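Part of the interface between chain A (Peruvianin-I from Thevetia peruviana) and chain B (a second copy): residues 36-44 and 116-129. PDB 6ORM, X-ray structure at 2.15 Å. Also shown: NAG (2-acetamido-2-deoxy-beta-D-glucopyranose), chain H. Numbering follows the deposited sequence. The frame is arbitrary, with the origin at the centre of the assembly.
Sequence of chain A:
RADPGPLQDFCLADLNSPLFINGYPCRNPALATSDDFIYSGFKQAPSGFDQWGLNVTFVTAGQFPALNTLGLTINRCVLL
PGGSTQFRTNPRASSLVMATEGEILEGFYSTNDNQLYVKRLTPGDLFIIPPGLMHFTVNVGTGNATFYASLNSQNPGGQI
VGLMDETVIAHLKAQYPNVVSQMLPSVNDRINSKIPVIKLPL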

# COMPACT_ATOMS: atom_id res chain seq x y z
N ASP A 36 -1.74 -27.57 6.21
CA ASP A 36 -0.84 -26.43 6.07
C ASP A 36 -1.43 -25.14 6.63
O ASP A 36 -0.70 -24.16 6.76
CB ASP A 36 -0.47 -26.22 4.61
CG ASP A 36 0.46 -27.29 4.07
OD1 ASP A 36 1.49 -27.57 4.72
OD2 ASP A 36 0.15 -27.86 3.00
N PHE A 37 -2.73 -25.12 6.93
CA PHE A 37 -3.41 -23.91 7.36
C PHE A 37 -3.80 -23.94 8.82
O PHE A 37 -4.44 -23.00 9.30
CB PHE A 37 -4.63 -23.68 6.47
CG PHE A 37 -4.28 -23.50 5.02
CD1 PHE A 37 -3.92 -22.25 4.54
CD2 PHE A 37 -4.25 -24.58 4.16
CE1 PHE A 37 -3.57 -22.09 3.21
CE2 PHE A 37 -3.91 -24.42 2.84
CZ PHE A 37 -3.56 -23.17 2.36
N ILE A 38 -3.44 -24.99 9.55
CA ILE A 38 -3.58 -25.05 11.00
C ILE A 38 -2.19 -24.90 11.60
O ILE A 38 -1.20 -25.37 11.03
CB ILE A 38 -4.25 -26.37 11.44
CG1 ILE A 38 -4.55 -26.37 12.94
CG2 ILE A 38 -3.39 -27.57 11.07
CD1 ILE A 38 -5.24 -27.63 13.43
N TYR A 39 -2.12 -24.24 12.75
CA TYR A 39 -0.89 -24.17 13.53
C TYR A 39 -1.23 -24.45 14.98
O TYR A 39 -2.13 -23.81 15.54
CB TYR A 39 -0.18 -22.81 13.40
CG TYR A 39 1.14 -22.77 14.14
CD1 TYR A 39 2.26 -23.42 13.62
CD2 TYR A 39 1.27 -22.11 15.35
CE1 TYR A 39 3.47 -23.40 14.29
CE2 TYR A 39 2.48 -22.08 16.03
CZ TYR A 39 3.58 -22.73 15.49
OH TYR A 39 4.78 -22.70 16.16
N SER A 40 -0.51 -25.40 15.58
CA SER A 40 -0.85 -25.92 16.90
C SER A 40 0.24 -25.62 17.93
O SER A 40 0.29 -26.27 18.97
CB SER A 40 -1.11 -27.42 16.82
OG SER A 40 -2.29 -27.69 16.09
N GLY A 41 1.12 -24.66 17.64
CA GLY A 41 2.23 -24.37 18.54
C GLY A 41 1.79 -23.97 19.93
O GLY A 41 2.50 -24.22 20.90
N PHE A 42 0.62 -23.34 20.05
CA PHE A 42 0.14 -22.91 21.36
C PHE A 42 -0.26 -24.08 22.26
O PHE A 42 -0.53 -23.86 23.44
CB PHE A 42 -1.04 -21.94 21.20
CG PHE A 42 -0.63 -20.59 20.69
CD1 PHE A 42 0.68 -20.16 20.79
CD2 PHE A 42 -1.57 -19.74 20.10
CE1 PHE A 42 1.06 -18.92 20.31
CE2 PHE A 42 -1.19 -18.50 19.63
CZ PHE A 42 0.12 -18.09 19.74
N LYS A 43 -0.32 -25.30 21.73
CA LYS A 43 -0.54 -26.46 22.58
C LYS A 43 0.66 -26.75 23.47
O LYS A 43 0.51 -27.41 24.50
CB LYS A 43 -0.86 -27.68 21.72
CG LYS A 43 -2.33 -28.07 21.69
CD LYS A 43 -3.02 -27.43 20.51
CE LYS A 43 -4.28 -28.18 20.13
NZ LYS A 43 -5.46 -27.73 20.90
N GLN A 44 1.83 -26.24 23.10
CA GLN A 44 3.00 -26.32 23.97
C GLN A 44 2.96 -25.18 24.99
O GLN A 44 2.89 -24.01 24.62
CB GLN A 44 4.29 -26.23 23.16
CG GLN A 44 4.55 -27.37 22.19
CD GLN A 44 5.75 -27.10 21.31
OE1 GLN A 44 6.66 -26.36 21.69
NE2 GLN A 44 5.78 -27.72 20.13
N LEU B 116 -11.42 -27.32 -0.93
CA LEU B 116 -11.73 -27.10 0.48
C LEU B 116 -10.52 -27.42 1.34
O LEU B 116 -9.96 -28.52 1.25
CB LEU B 116 -12.92 -27.97 0.90
CG LEU B 116 -13.41 -27.89 2.34
CD1 LEU B 116 -13.91 -26.50 2.67
CD2 LEU B 116 -14.49 -28.93 2.58
N TYR B 117 -10.11 -26.45 2.15
CA TYR B 117 -9.08 -26.65 3.16
C TYR B 117 -9.77 -26.53 4.50
O TYR B 117 -10.19 -25.44 4.90
CB TYR B 117 -7.96 -25.62 3.01
CG TYR B 117 -7.31 -25.69 1.65
CD1 TYR B 117 -7.83 -24.99 0.57
CD2 TYR B 117 -6.20 -26.49 1.43
CE1 TYR B 117 -7.25 -25.06 -0.67
CE2 TYR B 117 -5.61 -26.58 0.19
CZ TYR B 117 -6.14 -25.86 -0.86
OH TYR B 117 -5.56 -25.94 -2.10
N VAL B 118 -9.88 -27.65 5.21
CA VAL B 118 -10.70 -27.73 6.41
C VAL B 118 -9.90 -28.49 7.46
O VAL B 118 -9.28 -29.51 7.16
CB VAL B 118 -12.06 -28.40 6.11
CG1 VAL B 118 -11.87 -29.79 5.49
CG2 VAL B 118 -12.89 -28.48 7.36
N LYS B 119 -9.94 -28.02 8.71
CA LYS B 119 -9.20 -28.67 9.78
C LYS B 119 -10.07 -28.66 11.02
O LYS B 119 -10.89 -27.76 11.18
CB LYS B 119 -7.86 -27.96 10.05
CG LYS B 119 -6.80 -28.43 9.11
CD LYS B 119 -6.62 -29.94 9.26
CE LYS B 119 -6.09 -30.33 10.64
NZ LYS B 119 -5.75 -31.78 10.69
N ARG B 120 -9.96 -29.64 11.91
CA ARG B 120 -10.75 -29.33 13.10
C ARG B 120 -9.84 -28.86 14.20
O ARG B 120 -8.70 -29.33 14.35
CB ARG B 120 -11.70 -30.38 13.69
CG ARG B 120 -11.08 -31.47 14.70
CD ARG B 120 -12.07 -32.62 14.68
NE ARG B 120 -12.89 -32.44 15.87
CZ ARG B 120 -14.06 -33.04 15.95
NH1 ARG B 120 -14.44 -33.77 14.93
NH2 ARG B 120 -14.89 -32.86 16.97
N LEU B 121 -10.33 -27.87 14.93
CA LEU B 121 -9.57 -27.09 15.87
C LEU B 121 -10.02 -27.34 17.30
O LEU B 121 -11.22 -27.41 17.58
CB LEU B 121 -9.71 -25.61 15.55
CG LEU B 121 -9.55 -25.10 14.11
CD1 LEU B 121 -9.68 -23.58 14.04
CD2 LEU B 121 -8.22 -25.54 13.55
N THR B 122 -9.05 -27.45 18.20
CA THR B 122 -9.29 -27.52 19.63
C THR B 122 -8.59 -26.32 20.28
O THR B 122 -7.82 -25.63 19.60
CB THR B 122 -8.78 -28.86 20.18
OG1 THR B 122 -7.35 -28.89 20.13
CG2 THR B 122 -9.35 -30.02 19.38
N PRO B 123 -8.84 -26.02 21.56
CA PRO B 123 -8.28 -24.80 22.16
C PRO B 123 -6.78 -24.68 21.97
O PRO B 123 -6.02 -25.63 22.20
CB PRO B 123 -8.66 -24.93 23.63
CG PRO B 123 -9.92 -25.69 23.61
CD PRO B 123 -9.76 -26.70 22.50
N GLY B 124 -6.34 -23.49 21.55
CA GLY B 124 -4.96 -23.20 21.26
C GLY B 124 -4.63 -23.19 19.78
O GLY B 124 -3.69 -22.51 19.37
N ASP B 125 -5.40 -23.92 18.98
CA ASP B 125 -5.13 -24.03 17.55
C ASP B 125 -5.41 -22.72 16.82
O ASP B 125 -6.30 -21.95 17.19
CB ASP B 125 -5.97 -25.14 16.94
CG ASP B 125 -5.44 -26.52 17.27
OD1 ASP B 125 -4.21 -26.65 17.44
OD2 ASP B 125 -6.25 -27.46 17.37
N LEU B 126 -4.63 -22.49 15.77
CA LEU B 126 -4.82 -21.36 14.87
C LEU B 126 -5.15 -21.86 13.47
O LEU B 126 -4.69 -22.93 13.05
CB LEU B 126 -3.58 -20.48 14.81
CG LEU B 126 -3.09 -19.97 16.16
CD1 LEU B 126 -1.67 -19.49 15.99
CD2 LEU B 126 -3.99 -18.86 16.66
N PHE B 127 -5.93 -21.06 12.75
CA PHE B 127 -6.29 -21.37 11.37
C PHE B 127 -6.38 -20.05 10.62
O PHE B 127 -7.03 -19.11 11.10
CB PHE B 127 -7.61 -22.14 11.31
CG PHE B 127 -7.87 -22.81 9.99
CD1 PHE B 127 -7.40 -24.09 9.74
CD2 PHE B 127 -8.60 -22.16 9.01
CE1 PHE B 127 -7.66 -24.71 8.53
CE2 PHE B 127 -8.85 -22.78 7.80
CZ PHE B 127 -8.38 -24.05 7.56
N ILE B 128 -5.75 -19.97 9.46
CA ILE B 128 -5.65 -18.73 8.70
C ILE B 128 -6.58 -18.81 7.49
O ILE B 128 -6.59 -19.81 6.76
CB ILE B 128 -4.20 -18.43 8.28
CG1 ILE B 128 -4.12 -17.07 7.57
CG2 ILE B 128 -3.62 -19.55 7.43
CD1 ILE B 128 -4.39 -15.89 8.48
N ILE B 129 -7.39 -17.78 7.31
CA ILE B 129 -8.30 -17.64 6.18
C ILE B 129 -7.78 -16.52 5.29
O ILE B 129 -7.72 -15.36 5.74
CB ILE B 129 -9.74 -17.34 6.64
CG1 ILE B 129 -10.20 -18.38 7.66
CG2 ILE B 129 -10.68 -17.31 5.44
CD1 ILE B 129 -10.31 -19.77 7.09
C1 NAG H . 9.91 -23.38 21.41
C2 NAG H . 9.41 -23.68 19.99
C3 NAG H . 10.28 -24.75 19.32
C4 NAG H . 11.75 -24.35 19.38
C5 NAG H . 12.14 -24.08 20.82
C6 NAG H . 13.57 -23.61 20.97
C7 NAG H . 7.00 -23.24 19.83
C8 NAG H . 5.63 -23.83 19.86
N2 NAG H . 8.01 -24.09 20.00
O3 NAG H . 9.86 -24.92 17.97
O4 NAG H . 12.55 -25.39 18.85
O5 NAG H . 11.31 -23.04 21.36
O6 NAG H . 13.84 -22.50 20.12
O7 NAG H . 7.18 -22.03 19.66
O HOH W 1 -1.65 -22.79 18.14

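Tyr B117 opens the contact on chain B. Its side chain points toward chain A, and the edge of the Phe A37 ring meets its face. The ring centroids lie 5.0 Å apart with the planes at 61°, an offset edge-to-face pair. The next inward residue of the strand, Lys B119, lays its aliphatic chain near Ile A38, with CE of Lys B119 3.9 Å from CG2 of Ile A38.

Leu B121 CD2 packs 3.6 Å from CD1 of Ile A38.

Thr B122 begins a type II turn that ends at Asp B125. The turn is closed by a backbone hydrogen bond from Asp B125 N to Thr B122 O, 3.0 Å. Asp B125 OD2 also accepts from Thr B122 N at 2.9 Å, so the side chain braces the same turn. Lys A43 reaches into this region. Its NZ donates to Thr B122 OG1 at 2.3 Å, which is very short, and to Pro B123 O at 2.5 Å. The same NZ forms a long salt bridge with Asp B125 OD2, 3.6 Å.

Gly B124 has phi/psi of 103/-26°. A CB here would be jammed against the carbonyl O of Pro B123, so the backbone itself calls for glycine. Its own O lies at the edge of the Phe A42 ring and 3.3 Å from Phe A42 CB. One water joins the two chains here: it donates to Gly B124 O (2.4 Å) and Tyr A39 O (2.8 Å), and accepts from Phe A42 N (3.0 Å).

Asp B125 uses its other carboxylate oxygen across the interface. Ser A40 OG donates to Asp B125 OD1 at 2.6 Å.

Leu B126 pairs with Tyr A39 in a short antiparallel bridge. Leu B126 N donates to Tyr A39 O at 2.8 Å, and Tyr A39 N donates to Leu B126 O at 2.9 Å. Both side chains lie on one face of the sheet. CD1 of Leu B126 is 4.0 Å from Tyr A39 CD2 and 3.8 Å from Phe A42 CE2.

Phe B127 faces Ile A38 as the non-hydrogen-bonded pair, with both side chains on the other face. Phe A37 CB sits over the Phe B127 ring, 4.2 Å from its centroid, in a CH-pi contact.

Ile B128 extends the ladder: its N donates to Phe A37 O at 3.3 Å. Its CG2 lies at the edge of the Phe A37 ring, 4.0 Å from Phe A37 CD1.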